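PDB 6T7J: carbon monoxide dehydrogenase from Thermococcus sp. AM4, which catalyses the reversible oxidation of carbon monoxide with water to carbon dioxide, passing electrons through iron-sulfur clusters, though this as-isolated form lacks nickel in its active-site cluster. Local coordinates for residues A2-V14 against A27-E41. Sequence-based numbering, arbitrary orientation.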
loop_
_atom_site.group_PDB
_atom_site.type_symbol
_atom_site.label_atom_id
_atom_site.label_comp_id
_atom_site.label_asym_id
_atom_site.label_seq_id
_atom_site.Cartn_x
_atom_site.Cartn_y
_atom_site.Cartn_z
ATOM N N ALA A 2 -34.857 10.820 10.449
ATOM C CA ALA A 2 -34.217 12.121 10.334
ATOM C C ALA A 2 -33.214 12.339 11.465
ATOM O O ALA A 2 -33.273 11.700 12.520
ATOM C CB ALA A 2 -35.265 13.234 10.339
ATOM N N GLU A 3 -32.290 13.268 11.236
ATOM C CA GLU A 3 -31.188 13.529 12.149
ATOM C C GLU A 3 -31.169 14.995 12.564
ATOM O O GLU A 3 -31.656 15.872 11.847
ATOM C CB GLU A 3 -29.846 13.161 11.508
ATOM C CG GLU A 3 -28.808 12.655 12.485
ATOM C CD GLU A 3 -27.886 11.630 11.860
ATOM O OE1 GLU A 3 -27.804 11.587 10.615
ATOM O OE2 GLU A 3 -27.244 10.868 12.615
ATOM N N TYR A 4 -30.584 15.250 13.732
ATOM C CA TYR A 4 -30.390 16.608 14.227
ATOM C C TYR A 4 -29.095 17.167 13.651
ATOM O O TYR A 4 -28.011 16.636 13.919
ATOM C CB TYR A 4 -30.350 16.635 15.754
ATOM C CG TYR A 4 -31.711 16.686 16.414
ATOM C CD1 TYR A 4 -32.584 17.742 16.180
ATOM C CD2 TYR A 4 -32.120 15.678 17.277
ATOM C CE1 TYR A 4 -33.830 17.788 16.786
ATOM C CE2 TYR A 4 -33.361 15.716 17.886
ATOM C CZ TYR A 4 -34.211 16.771 17.637
ATOM O OH TYR A 4 -35.445 16.805 18.244
ATOM N N ILE A 5 -29.206 18.231 12.865
ATOM C CA ILE A 5 -28.038 18.888 12.289
ATOM C C ILE A 5 -27.469 19.859 13.317
ATOM O O ILE A 5 -28.141 20.811 13.728
ATOM C CB ILE A 5 -28.398 19.607 10.982
ATOM C CG1 ILE A 5 -28.770 18.581 9.907
ATOM C CG2 ILE A 5 -27.250 20.496 10.525
ATOM C CD1 ILE A 5 -28.762 19.129 8.500
ATOM N N LYS A 6 -26.223 19.621 13.732
ATOM C CA LYS A 6 -25.638 20.418 14.806
ATOM C C LYS A 6 -25.190 21.792 14.317
ATOM O O LYS A 6 -25.386 22.793 15.016
ATOM C CB LYS A 6 -24.469 19.659 15.438
ATOM C CG LYS A 6 -23.942 20.269 16.730
ATOM C CD LYS A 6 -25.048 20.769 17.637
ATOM C CE LYS A 6 -24.587 21.971 18.447
ATOM N NZ LYS A 6 -25.738 22.821 18.854
ATOM N N TYR A 7 -24.589 21.868 13.130
ATOM C CA TYR A 7 -24.139 23.134 12.564
ATOM C C TYR A 7 -24.672 23.264 11.147
ATOM O O TYR A 7 -24.503 22.353 10.330
ATOM C CB TYR A 7 -22.607 23.246 12.561
ATOM C CG TYR A 7 -21.954 22.847 13.864
ATOM C CD1 TYR A 7 -21.548 23.804 14.785
ATOM C CD2 TYR A 7 -21.736 21.512 14.170
ATOM C CE1 TYR A 7 -20.951 23.438 15.977
ATOM C CE2 TYR A 7 -21.135 21.139 15.352
ATOM C CZ TYR A 7 -20.753 22.101 16.255
ATOM O OH TYR A 7 -20.160 21.720 17.436
ATOM N N ARG A 8 -25.306 24.394 10.859
ATOM C CA ARG A 8 -25.864 24.646 9.541
ATOM C C ARG A 8 -24.814 25.269 8.630
ATOM O O ARG A 8 -23.918 25.989 9.078
ATOM C CB ARG A 8 -27.090 25.553 9.640
ATOM C CG ARG A 8 -28.188 24.965 10.508
ATOM C CD ARG A 8 -29.516 25.684 10.332
ATOM N NE ARG A 8 -30.640 24.787 10.582
ATOM C CZ ARG A 8 -31.865 24.972 10.104
ATOM N NH1 ARG A 8 -32.826 24.099 10.380
ATOM N NH2 ARG A 8 -32.130 26.033 9.354
ATOM N N VAL A 9 -24.934 24.976 7.342
ATOM C CA VAL A 9 -23.953 25.379 6.339
ATOM C C VAL A 9 -24.441 26.667 5.685
ATOM O O VAL A 9 -25.510 26.660 5.058
ATOM C CB VAL A 9 -23.744 24.277 5.289
ATOM C CG1 VAL A 9 -22.855 24.775 4.159
ATOM C CG2 VAL A 9 -23.153 23.038 5.942
ATOM N N PRO A 10 -23.710 27.781 5.808
ATOM C CA PRO A 10 -24.089 28.996 5.071
ATOM C C PRO A 10 -24.116 28.738 3.574
ATOM O O PRO A 10 -23.071 28.719 2.916
ATOM C CB PRO A 10 -22.999 30.003 5.460
ATOM C CG PRO A 10 -21.858 29.168 5.955
ATOM C CD PRO A 10 -22.482 27.970 6.596
ATOM N N ALA A 11 -25.319 28.541 3.029
ATOM C CA ALA A 11 -25.466 27.983 1.692
ATOM C C ALA A 11 -25.262 28.998 0.576
ATOM O O ALA A 11 -24.906 28.601 -0.539
ATOM C CB ALA A 11 -26.846 27.338 1.546
ATOM N N LYS A 12 -25.475 30.290 0.829
ATOM C CA LYS A 12 -25.400 31.253 -0.265
ATOM C C LYS A 12 -23.980 31.439 -0.787
ATOM O O LYS A 12 -23.808 31.871 -1.932
ATOM C CB LYS A 12 -25.982 32.600 0.165
ATOM C CG LYS A 12 -26.883 33.232 -0.888
ATOM C CD LYS A 12 -27.874 32.218 -1.445
ATOM C CE LYS A 12 -28.503 32.702 -2.742
ATOM N NZ LYS A 12 -29.328 31.641 -3.388
ATOM N N GLY A 13 -22.966 31.117 0.011
ATOM C CA GLY A 13 -21.594 31.227 -0.445
ATOM C C GLY A 13 -20.851 29.909 -0.417
ATOM O O GLY A 13 -19.616 29.882 -0.444
ATOM N N VAL A 14 -21.596 28.803 -0.373
ATOM C CA VAL A 14 -20.967 27.494 -0.239
ATOM C C VAL A 14 -20.389 27.006 -1.565
ATOM O O VAL A 14 -19.402 26.262 -1.574
ATOM C CB VAL A 14 -21.971 26.478 0.338
ATOM C CG1 VAL A 14 -23.042 26.137 -0.685
ATOM C CG2 VAL A 14 -21.254 25.217 0.791
ATOM N N ALA A 27 -31.639 19.580 2.256
ATOM C CA ALA A 27 -31.106 18.568 3.159
ATOM C C ALA A 27 -31.230 19.008 4.611
ATOM O O ALA A 27 -31.570 18.202 5.486
ATOM C CB ALA A 27 -29.646 18.276 2.815
ATOM N N GLU A 28 -30.955 20.285 4.883
ATOM C CA GLU A 28 -31.071 20.788 6.250
ATOM C C GLU A 28 -32.507 20.703 6.749
ATOM O O GLU A 28 -32.764 20.225 7.861
ATOM C CB GLU A 28 -30.561 22.225 6.326
ATOM C CG GLU A 28 -29.078 22.358 6.074
ATOM C CD GLU A 28 -28.459 23.487 6.858
ATOM O OE1 GLU A 28 -29.219 24.254 7.486
ATOM O OE2 GLU A 28 -27.216 23.610 6.843
ATOM N N GLU A 29 -33.463 21.163 5.940
ATOM C CA GLU A 29 -34.854 21.140 6.384
ATOM C C GLU A 29 -35.387 19.715 6.486
ATOM O O GLU A 29 -36.322 19.461 7.253
ATOM C CB GLU A 29 -35.725 21.984 5.454
ATOM C CG GLU A 29 -35.840 23.445 5.888
ATOM C CD GLU A 29 -37.037 23.706 6.792
ATOM O OE1 GLU A 29 -38.112 24.068 6.266
ATOM O OE2 GLU A 29 -36.902 23.553 8.027
ATOM N N GLU A 30 -34.805 18.777 5.741
ATOM C CA GLU A 30 -35.150 17.370 5.888
ATOM C C GLU A 30 -34.318 16.662 6.950
ATOM O O GLU A 30 -34.601 15.500 7.262
ATOM C CB GLU A 30 -34.990 16.641 4.550
ATOM C CG GLU A 30 -36.275 16.525 3.750
ATOM C CD GLU A 30 -36.020 16.423 2.261
ATOM O OE1 GLU A 30 -36.463 17.323 1.519
ATOM O OE2 GLU A 30 -35.376 15.442 1.834
ATOM N N GLY A 31 -33.310 17.328 7.509
ATOM C CA GLY A 31 -32.470 16.705 8.511
ATOM C C GLY A 31 -31.481 15.705 7.959
ATOM O O GLY A 31 -31.165 14.719 8.634
ATOM N N ILE A 32 -30.984 15.929 6.747
ATOM C CA ILE A 32 -30.062 15.018 6.079
ATOM C C ILE A 32 -28.694 15.684 6.031
ATOM O O ILE A 32 -28.552 16.788 5.487
ATOM C CB ILE A 32 -30.551 14.652 4.669
ATOM C CG1 ILE A 32 -31.851 13.850 4.754
ATOM C CG2 ILE A 32 -29.485 13.873 3.921
ATOM C CD1 ILE A 32 -32.479 13.557 3.408
ATOM N N LYS A 33 -27.691 15.016 6.594
ATOM C CA LYS A 33 -26.340 15.560 6.635
ATOM C C LYS A 33 -25.643 15.358 5.296
ATOM O O LYS A 33 -25.708 14.274 4.708
ATOM C CB LYS A 33 -25.528 14.901 7.749
ATOM C CG LYS A 33 -26.110 15.068 9.143
ATOM C CD LYS A 33 -25.077 14.729 10.211
ATOM C CE LYS A 33 -25.725 14.533 11.571
ATOM N NZ LYS A 33 -24.716 14.407 12.656
ATOM N N THR A 34 -24.977 16.402 4.818
ATOM C CA THR A 34 -24.119 16.327 3.645
ATOM C C THR A 34 -22.659 16.356 4.084
ATOM O O THR A 34 -22.343 16.405 5.277
ATOM C CB THR A 34 -24.425 17.466 2.669
ATOM O OG1 THR A 34 -23.788 18.670 3.116
ATOM C CG2 THR A 34 -25.925 17.693 2.563
ATOM N N ALA A 35 -21.757 16.326 3.100
ATOM C CA ALA A 35 -20.331 16.369 3.407
ATOM C C ALA A 35 -19.944 17.664 4.111
ATOM O O ALA A 35 -19.022 17.671 4.935
ATOM C CB ALA A 35 -19.512 16.191 2.127
ATOM N N TRP A 36 -20.639 18.763 3.811
ATOM C CA TRP A 36 -20.324 20.037 4.451
ATOM C C TRP A 36 -20.663 20.014 5.939
ATOM O O TRP A 36 -19.871 20.478 6.771
ATOM C CB TRP A 36 -21.071 21.169 3.743
ATOM C CG TRP A 36 -20.597 21.449 2.342
ATOM C CD1 TRP A 36 -19.534 22.222 1.977
ATOM C CD2 TRP A 36 -21.182 20.970 1.122
ATOM N NE1 TRP A 36 -19.416 22.250 0.608
ATOM C CE2 TRP A 36 -20.416 21.492 0.059
ATOM C CE3 TRP A 36 -22.275 20.150 0.826
ATOM C CZ2 TRP A 36 -20.708 21.219 -1.276
ATOM C CZ3 TRP A 36 -22.564 19.882 -0.501
ATOM C CH2 TRP A 36 -21.782 20.415 -1.535
ATOM N N HIS A 37 -21.835 19.475 6.295
ATOM C CA HIS A 37 -22.218 19.393 7.702
ATOM C C HIS A 37 -21.233 18.543 8.494
ATOM O O HIS A 37 -20.847 18.901 9.614
ATOM C CB HIS A 37 -23.633 18.826 7.830
ATOM C CG HIS A 37 -24.665 19.591 7.064
ATOM N ND1 HIS A 37 -25.072 19.231 5.797
ATOM C CD2 HIS A 37 -25.377 20.698 7.385
ATOM C CE1 HIS A 37 -25.987 20.083 5.370
ATOM N NE2 HIS A 37 -26.188 20.984 6.315
ATOM N N ARG A 38 -20.806 17.413 7.927
ATOM C CA ARG A 38 -19.879 16.546 8.643
ATOM C C ARG A 38 -18.482 17.152 8.708
ATOM O O ARG A 38 -17.776 16.970 9.709
ATOM C CB ARG A 38 -19.860 15.163 7.992
ATOM C CG ARG A 38 -21.210 14.451 8.076
ATOM C CD ARG A 38 -21.135 13.020 7.578
ATOM N NE ARG A 38 -20.807 12.961 6.158
ATOM C CZ ARG A 38 -21.708 12.945 5.181
ATOM N NH1 ARG A 38 -23.003 12.980 5.469
ATOM N NH2 ARG A 38 -21.315 12.896 3.916
ATOM N N LEU A 39 -18.072 17.888 7.670
ATOM C CA LEU A 39 -16.843 18.670 7.763
ATOM C C LEU A 39 -16.911 19.653 8.924
ATOM O O LEU A 39 -15.950 19.791 9.689
ATOM C CB LEU A 39 -16.583 19.415 6.455
ATOM C CG LEU A 39 -15.466 20.460 6.535
ATOM C CD1 LEU A 39 -14.118 19.782 6.744
ATOM C CD2 LEU A 39 -15.444 21.342 5.291
ATOM N N LEU A 40 -18.044 20.349 9.067
ATOM C CA LEU A 40 -18.219 21.250 10.204
ATOM C C LEU A 40 -18.151 20.489 11.523
ATOM O O LEU A 40 -17.597 20.986 12.510
ATOM C CB LEU A 40 -19.549 21.996 10.085
ATOM C CG LEU A 40 -19.645 23.061 8.990
ATOM C CD1 LEU A 40 -21.010 23.735 9.015
ATOM C CD2 LEU A 40 -18.531 24.083 9.140
ATOM N N GLU A 41 -18.713 19.279 11.556
ATOM C CA GLU A 41 -18.653 18.469 12.770
ATOM C C GLU A 41 -17.226 18.038 13.094
ATOM O O GLU A 41 -16.909 17.782 14.262
ATOM C CB GLU A 41 -19.554 17.242 12.632
ATOM C CG GLU A 41 -21.039 17.557 12.623
ATOM C CD GLU A 41 -21.884 16.379 13.059
ATOM O OE1 GLU A 41 -21.338 15.462 13.707
ATOM O OE2 GLU A 41 -23.095 16.368 12.756
HETATM O O HOH W 1 -23.060 19.715 10.964
HETATM O O HOH W 2 -17.750 24.236 -0.216
#
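Glu28 reaches from the last turn of helix 20-30 to the backbone of Arg8 and Val9. CB and CG pack against Ile5 CD1; with CG anti to the carbonyl carbon (chi1 -67°) and a bend at chi2, the carboxylate comes up beside the N-terminal chain. Glu28 CD lies against Arg8 CB at 3.7 Å. OE1 sits over one face of the Arg8 guanidinium, 3.4 Å from NE, a salt bridge of charge alone because no N-H points at it; the two planes are 71° apart. OE2 takes two bonds: Val9 N donates over 2.7 Å, nearly along the C-O axis, and His37 NE2 donates over 2.9 Å on the anti side. Replacing Glu28 by an alanine removes the carboxylate, which would probably leave Val9 N and His37 NE2 without this acceptor and Arg8 without this nearby negative charge.

The imidazole is clasped between methyls, Val9 CG2 3.8 Å from the His37 ring centroid over one face and Ile5 CD1 over the opposite one. Its other nitrogen, ND1, accepts from Thr34 N, completing with Thr34 OG1 and Trp36 N the capping box that starts helix 35-42. The irregular N-terminal strap thus runs across the corner between two helices, where helix 20-30 ends in a Schellman motif at Gly31. There Glu3 N donates to Gly31 O (3.2 Å), and the Glu3 and Lys33 side chains cross at about a right angle, Glu3 CG and CD against Lys33 CE, while Lys33 NZ pairs with Glu41 OE2. Farther along, Val14 CG2 lies over the five-membered ring of Trp36, 3.7 Å from its centroid, and water 2 links Trp36 NE1 to Val14 O. On helix 35-42, away from the contact with 2-14, Arg38 forms a salt bridge with Glu326 and a hydrogen bond to Val76 O of the second subunit.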